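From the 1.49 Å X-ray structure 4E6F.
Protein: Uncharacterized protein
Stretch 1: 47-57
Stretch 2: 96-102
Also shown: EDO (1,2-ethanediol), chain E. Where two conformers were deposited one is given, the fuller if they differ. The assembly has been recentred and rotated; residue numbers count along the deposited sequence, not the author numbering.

Stretch 1 47-57: KWMDERLKENK
Stretch 2, residues 96-102: NYQITVT

The helix running through Lys47 to Lys54, already under way before Lys47, packs against strand 96-102 of the same chain, the two running nearly antiparallel (168° between N-to-C directions) with axes 10.9 Å apart at closest approach; Met49 lies over Ile99 (CA to CA 8.3 Å), and Asn56 CA is 11.2 Å from Asn96 CA. The strand is extended, phi -155 to -105, psi 117 to 172, so Tyr97, Ile99 and Val101 all direct CB toward the helix while Thr100 turns away.

Lys47 stays out of reach, its carbonyl O accepting from Glu51 N (3.0 Å) in the helical ladder. Trp48 (chi1 t, chi2 74°) leaves sideways, but its indole returns to bring CZ3 within 4.2 Å of Ile99 CG2, which sits at the ring edge near its plane. Met49, a selenomethionine in rotamer t, t, m, points toward the strand, and its CE touches both Ile99 CG2 (3.8 Å) and Val101 CG2 (3.4 Å). Asp50 is out of reach of the strand; its OD1 forms a salt bridge with Lys54 NZ (2.7 Å), one helical turn on.

Arg52 (t, p, t, chi4 77°) reaches along the helix; its NH1 donates to Asn56 OD1 (2.9 Å). The same NH1 lies 3.9 Å from Tyr97 OH. Leu53 (m, t) starts sideways, yet its CD2 comes 3.8 Å from Ile99 CD1 and 4.3 Å from Tyr97 CE1. Asn56 (chi1 m, chi2 -9°) closes the contact: its ND2 donates to Tyr97 OH (3.0 Å, 162°), the sole hydrogen bond between the stretches. Tyr97 (chi1 p, chi2 83°) thus meets polar Asn56 and apolar Leu53 alike, whereas Ile99 (m, t) touches the apolar side chains of Trp48, Met49 and Leu53. Asn56 itself lies in a type I turn from Lys54 to Lys57, with Lys57 N hydrogen-bonded to Lys54 O (3.0 Å) and Lys57 at phi/psi 55/49.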

ATOM      1  N   LYS A  47     -10.453   1.050 -13.962  1.00 16.97           N
ATOM      2  CA  LYS A  47      -9.931  -0.117 -14.668  0.50 17.57           C
ATOM      3  C   LYS A  47      -8.699  -0.656 -13.944  1.00 19.77           C
ATOM      4  O   LYS A  47      -8.579  -1.863 -13.741  1.00 20.17           O
ATOM      5  CB  LYS A  47      -9.601   0.223 -16.133  0.50 20.25           C
ATOM      6  CG  LYS A  47     -10.831   0.335 -17.022  0.50 31.06           C
ATOM      7  N   TRP A  48      -7.792   0.231 -13.523  1.00 16.68           N
ATOM      8  CA  TRP A  48      -6.598  -0.225 -12.815  1.00 17.29           C
ATOM      9  C   TRP A  48      -6.974  -0.943 -11.514  1.00 19.26           C
ATOM     10  O   TRP A  48      -6.492  -2.059 -11.259  1.00 18.28           O
ATOM     11  CB  TRP A  48      -5.637   0.936 -12.503  1.00 16.27           C
ATOM     12  CG  TRP A  48      -4.565   0.526 -11.530  1.00 16.93           C
ATOM     13  CD1 TRP A  48      -3.483  -0.262 -11.794  1.00 20.03           C
ATOM     14  CD2 TRP A  48      -4.582   0.724 -10.105  1.00 16.02           C
ATOM     15  NE1 TRP A  48      -2.819  -0.565 -10.630  1.00 18.83           N
ATOM     16  CE2 TRP A  48      -3.470   0.034  -9.574  1.00 18.43           C
ATOM     17  CE3 TRP A  48      -5.416   1.448  -9.230  1.00 16.21           C
ATOM     18  CZ2 TRP A  48      -3.175   0.024  -8.208  1.00 17.45           C
ATOM     19  CZ3 TRP A  48      -5.130   1.433  -7.867  1.00 16.07           C
ATOM     20  CH2 TRP A  48      -4.039   0.705  -7.367  1.00 16.14           C
HETATM   21  N   MSE A  49      -7.805  -0.302 -10.682  1.00 13.99           N
HETATM   22  CA  MSE A  49      -8.113  -0.918  -9.404  1.00 12.38           C
HETATM   23  C   MSE A  49      -8.866  -2.233  -9.584  1.00 15.16           C
HETATM   24  O   MSE A  49      -8.612  -3.184  -8.854  1.00 15.77           O
HETATM   25  CB  MSE A  49      -8.891   0.017  -8.477  1.00 12.90           C
HETATM   26  CG  MSE A  49      -8.810  -0.500  -7.044  1.00 14.66           C
HETATM   27 SE   MSE A  49     -10.009   0.399  -5.824  0.75 17.03          SE
HETATM   28  CE  MSE A  49      -9.195   2.152  -5.906  1.00 14.29           C
ATOM     29  N   ASP A  50      -9.777  -2.283 -10.576  1.00 14.55           N
ATOM     30  CA  ASP A  50     -10.520  -3.513 -10.838  1.00 15.01           C
ATOM     31  C   ASP A  50      -9.556  -4.658 -11.173  1.00 19.48           C
ATOM     32  O   ASP A  50      -9.634  -5.725 -10.573  1.00 17.46           O
ATOM     33  CB  ASP A  50     -11.516  -3.289 -11.985  1.00 17.50           C
ATOM     34  CG  ASP A  50     -12.443  -4.453 -12.244  1.00 26.14           C
ATOM     35  OD1 ASP A  50     -12.753  -5.187 -11.286  1.00 26.32           O
ATOM     36  OD2 ASP A  50     -12.884  -4.604 -13.390  1.00 33.28           O
ATOM     37  N   GLU A  51      -8.623  -4.419 -12.114  1.00 17.43           N
ATOM     38  CA  GLU A  51      -7.667  -5.449 -12.504  0.50 18.07           C
ATOM     39  C   GLU A  51      -6.687  -5.771 -11.379  1.00 20.79           C
ATOM     40  O   GLU A  51      -6.380  -6.945 -11.143  1.00 20.81           O
ATOM     41  CB  GLU A  51      -6.908  -5.030 -13.774  0.50 20.26           C
ATOM     42  CG  GLU A  51      -7.784  -4.990 -15.020  0.50 28.10           C
ATOM     43  CD  GLU A  51      -8.469  -6.287 -15.419  0.50 41.65           C
ATOM     44  OE1 GLU A  51      -7.828  -7.360 -15.336  0.50 34.70           O
ATOM     45  OE2 GLU A  51      -9.655  -6.228 -15.814  0.50 38.02           O
ATOM     46  N   ARG A  52      -6.212  -4.750 -10.651  1.00 17.03           N
ATOM     47  CA  ARG A  52      -5.266  -4.957  -9.555  1.00 15.99           C
ATOM     48  C   ARG A  52      -5.879  -5.812  -8.437  1.00 18.25           C
ATOM     49  O   ARG A  52      -5.205  -6.671  -7.874  1.00 17.75           O
ATOM     50  CB  ARG A  52      -4.767  -3.598  -9.008  1.00 15.78           C
ATOM     51  CG  ARG A  52      -3.881  -3.674  -7.761  1.00 19.66           C
ATOM     52  CD  ARG A  52      -2.580  -4.453  -8.016  1.00 20.33           C
ATOM     53  NE  ARG A  52      -1.761  -4.521  -6.812  1.00 22.00           N
ATOM     54  CZ  ARG A  52      -1.984  -5.337  -5.787  1.00 24.19           C
ATOM     55  NH1 ARG A  52      -2.997  -6.205  -5.821  1.00 19.60           N
ATOM     56  NH2 ARG A  52      -1.208  -5.285  -4.714  1.00 20.89           N
ATOM     57  N   LEU A  53      -7.153  -5.574  -8.108  1.00 14.29           N
ATOM     58  CA  LEU A  53      -7.771  -6.367  -7.050  1.00 14.43           C
ATOM     59  C   LEU A  53      -8.181  -7.754  -7.564  1.00 19.06           C
ATOM     60  O   LEU A  53      -8.116  -8.711  -6.796  1.00 17.79           O
ATOM     61  CB  LEU A  53      -8.953  -5.602  -6.417  1.00 13.70           C
ATOM     62  CG  LEU A  53      -8.484  -4.338  -5.634  1.00 15.96           C
ATOM     63  CD1 LEU A  53      -9.672  -3.512  -5.128  1.00 15.49           C
ATOM     64  CD2 LEU A  53      -7.613  -4.697  -4.449  1.00 15.00           C
ATOM     65  N   LYS A  54      -8.555  -7.876  -8.856  1.00 16.72           N
ATOM     66  CA  LYS A  54      -8.871  -9.199  -9.416  0.50 18.15           C
ATOM     67  C   LYS A  54      -7.631 -10.081  -9.348  1.00 22.18           C
ATOM     68  O   LYS A  54      -7.755 -11.283  -9.132  1.00 22.19           O
ATOM     69  CB  LYS A  54      -9.386  -9.095 -10.858  0.50 20.56           C
ATOM     70  CG  LYS A  54     -10.885  -8.877 -10.909  0.50 24.74           C
ATOM     71  CD  LYS A  54     -11.397  -8.525 -12.306  0.50 29.51           C
ATOM     72  CE  LYS A  54     -12.900  -8.684 -12.414  0.50 32.61           C
ATOM     73  NZ  LYS A  54     -13.661  -7.699 -11.585  0.50 30.74           N
ATOM     74  N   GLU A  55      -6.425  -9.471  -9.468  1.00 19.67           N
ATOM     75  CA  GLU A  55      -5.158 -10.221  -9.421  1.00 20.47           C
ATOM     76  C   GLU A  55      -4.920 -10.885  -8.066  1.00 23.23           C
ATOM     77  O   GLU A  55      -4.195 -11.875  -8.009  1.00 23.73           O
ATOM     78  CB  GLU A  55      -3.974  -9.321  -9.795  1.00 21.71           C
ATOM     79  CG  GLU A  55      -3.852  -9.116 -11.301  1.00 30.10           C
ATOM     80  CD  GLU A  55      -3.014  -7.936 -11.760  1.00 49.28           C
ATOM     81  OE1 GLU A  55      -2.335  -7.315 -10.913  1.00 35.00           O
ATOM     82  OE2 GLU A  55      -3.069  -7.604 -12.966  1.00 41.66           O
ATOM     83  N   ASN A  56      -5.560 -10.392  -6.990  1.00 19.18           N
ATOM     84  CA  ASN A  56      -5.451 -11.016  -5.666  1.00 18.72           C
ATOM     85  C   ASN A  56      -6.115 -12.402  -5.636  1.00 23.58           C
ATOM     86  O   ASN A  56      -5.792 -13.215  -4.773  1.00 23.10           O
ATOM     87  CB  ASN A  56      -6.065 -10.129  -4.592  1.00 17.84           C
ATOM     88  CG  ASN A  56      -5.318  -8.832  -4.361  1.00 21.81           C
ATOM     89  OD1 ASN A  56      -4.217  -8.623  -4.881  1.00 20.80           O
ATOM     90  ND2 ASN A  56      -5.882  -7.949  -3.516  1.00 18.15           N
ATOM     91  N   LYS A  57      -7.061 -12.650  -6.566  1.00 21.84           N
ATOM     92  CA  LYS A  57      -7.766 -13.934  -6.738  1.00 22.40           C
ATOM     93  C   LYS A  57      -8.449 -14.412  -5.436  1.00 26.62           C
ATOM     94  O   LYS A  57      -8.277 -15.561  -5.018  1.00 26.23           O
ATOM     95  CB  LYS A  57      -6.810 -15.024  -7.282  1.00 24.76           C
ATOM     96  CG  LYS A  57      -6.230 -14.685  -8.648  1.00 30.15           C
ATOM     97  CD  LYS A  57      -5.278 -15.789  -9.156  1.00 37.69           C
ATOM     98  CE  LYS A  57      -3.890 -15.697  -8.558  1.00 49.07           C
ATOM     99  NZ  LYS A  57      -3.030 -16.833  -8.988  1.00 61.46           N
ATOM    100  N   ASN A  96      -4.824  -7.161   5.095  1.00 13.61           N
ATOM    101  CA  ASN A  96      -6.090  -6.617   4.601  1.00 13.38           C
ATOM    102  C   ASN A  96      -5.916  -5.134   4.559  1.00 14.33           C
ATOM    103  O   ASN A  96      -5.275  -4.560   5.447  1.00 13.60           O
ATOM    104  CB  ASN A  96      -7.281  -7.008   5.454  1.00 14.04           C
ATOM    105  CG  ASN A  96      -7.700  -8.440   5.243  1.00 22.27           C
ATOM    106  OD1 ASN A  96      -8.551  -8.774   4.378  1.00 21.39           O
ATOM    107  ND2 ASN A  96      -7.083  -9.322   6.005  1.00 15.02           N
ATOM    108  N   TYR A  97      -6.464  -4.496   3.522  1.00 12.54           N
ATOM    109  CA  TYR A  97      -6.251  -3.056   3.385  1.00 11.85           C
ATOM    110  C   TYR A  97      -7.377  -2.418   2.579  1.00 13.80           C
ATOM    111  O   TYR A  97      -8.158  -3.132   1.950  1.00 12.59           O
ATOM    112  CB  TYR A  97      -4.890  -2.791   2.669  1.00 12.90           C
ATOM    113  CG  TYR A  97      -4.736  -3.529   1.348  1.00 13.29           C
ATOM    114  CD1 TYR A  97      -5.280  -3.013   0.167  1.00 14.06           C
ATOM    115  CD2 TYR A  97      -4.136  -4.788   1.296  1.00 14.46           C
ATOM    116  CE1 TYR A  97      -5.183  -3.709  -1.038  1.00 14.08           C
ATOM    117  CE2 TYR A  97      -4.008  -5.483   0.084  1.00 14.63           C
ATOM    118  CZ  TYR A  97      -4.536  -4.936  -1.077  1.00 16.08           C
ATOM    119  OH  TYR A  97      -4.443  -5.614  -2.272  1.00 15.98           O
ATOM    120  N   GLN A  98      -7.397  -1.078   2.526  1.00 11.67           N
ATOM    121  CA  GLN A  98      -8.300  -0.352   1.656  1.00 11.15           C
ATOM    122  C   GLN A  98      -7.466   0.531   0.749  1.00 12.77           C
ATOM    123  O   GLN A  98      -6.469   1.114   1.194  1.00 12.28           O
ATOM    124  CB  GLN A  98      -9.274   0.493   2.488  1.00 11.08           C
ATOM    125  CG  GLN A  98     -10.230   1.327   1.621  1.00 11.94           C
ATOM    126  CD  GLN A  98     -11.339   1.974   2.425  1.00 11.96           C
ATOM    127  OE1 GLN A  98     -11.935   1.346   3.314  1.00 14.11           O
ATOM    128  NE2 GLN A  98     -11.638   3.238   2.091  1.00 12.70           N
ATOM    129  N   ILE A  99      -7.836   0.574  -0.544  1.00 11.08           N
ATOM    130  CA  ILE A  99      -7.217   1.491  -1.516  1.00 10.14           C
ATOM    131  C   ILE A  99      -8.238   2.590  -1.736  1.00 13.30           C
ATOM    132  O   ILE A  99      -9.373   2.277  -2.101  1.00 12.95           O
ATOM    133  CB  ILE A  99      -6.870   0.828  -2.871  1.00 12.54           C
ATOM    134  CG1 ILE A  99      -6.117  -0.488  -2.680  1.00 13.47           C
ATOM    135  CG2 ILE A  99      -6.067   1.827  -3.757  1.00 13.17           C
ATOM    136  CD1 ILE A  99      -5.925  -1.282  -4.038  1.00 15.66           C
ATOM    137  N   THR A 100      -7.850   3.854  -1.559  1.00 10.98           N
ATOM    138  CA  THR A 100      -8.750   4.991  -1.749  1.00 10.98           C
ATOM    139  C   THR A 100      -8.134   5.889  -2.796  1.00 13.10           C
ATOM    140  O   THR A 100      -7.000   6.349  -2.611  1.00 13.75           O
ATOM    141  CB  THR A 100      -8.972   5.709  -0.438  1.00 14.28           C
ATOM    142  OG1 THR A 100      -9.574   4.770   0.473  1.00 14.26           O
ATOM    143  CG2 THR A 100      -9.871   6.969  -0.596  1.00 17.29           C
ATOM    144  N   VAL A 101      -8.874   6.167  -3.867  1.00 12.00           N
ATOM    145  CA  VAL A 101      -8.379   6.992  -4.981  1.00 12.01           C
ATOM    146  C   VAL A 101      -9.274   8.200  -5.133  1.00 14.91           C
ATOM    147  O   VAL A 101     -10.500   8.050  -5.159  1.00 14.33           O
ATOM    148  CB  VAL A 101      -8.317   6.170  -6.296  1.00 15.66           C
ATOM    149  CG1 VAL A 101      -7.932   7.054  -7.489  1.00 16.59           C
ATOM    150  CG2 VAL A 101      -7.337   5.016  -6.150  1.00 16.08           C
ATOM    151  N   THR A 102      -8.656   9.402  -5.217  1.00 13.05           N
ATOM    152  CA  THR A 102      -9.377  10.660  -5.379  1.00 12.50           C
ATOM    153  C   THR A 102      -8.866  11.309  -6.677  1.00 15.81           C
ATOM    154  O   THR A 102      -7.669  11.611  -6.787  1.00 16.43           O
ATOM    155  CB  THR A 102      -9.153  11.562  -4.155  1.00 18.12           C
ATOM    156  OG1 THR A 102      -9.537  10.853  -2.966  1.00 18.87           O
ATOM    157  CG2 THR A 102      -9.963  12.873  -4.245  1.00 18.76           C
TER
HETATM  158  C1  EDO E 403      -9.615  -3.754   5.668  1.00 32.18           C
HETATM  159  O1  EDO E 403      -9.166  -2.573   5.019  1.00 31.55           O
HETATM  160  C2  EDO E 403     -10.416  -4.635   4.674  1.00 28.64           C
HETATM  161  O2  EDO E 403      -9.603  -5.031   3.564  1.00 26.00           O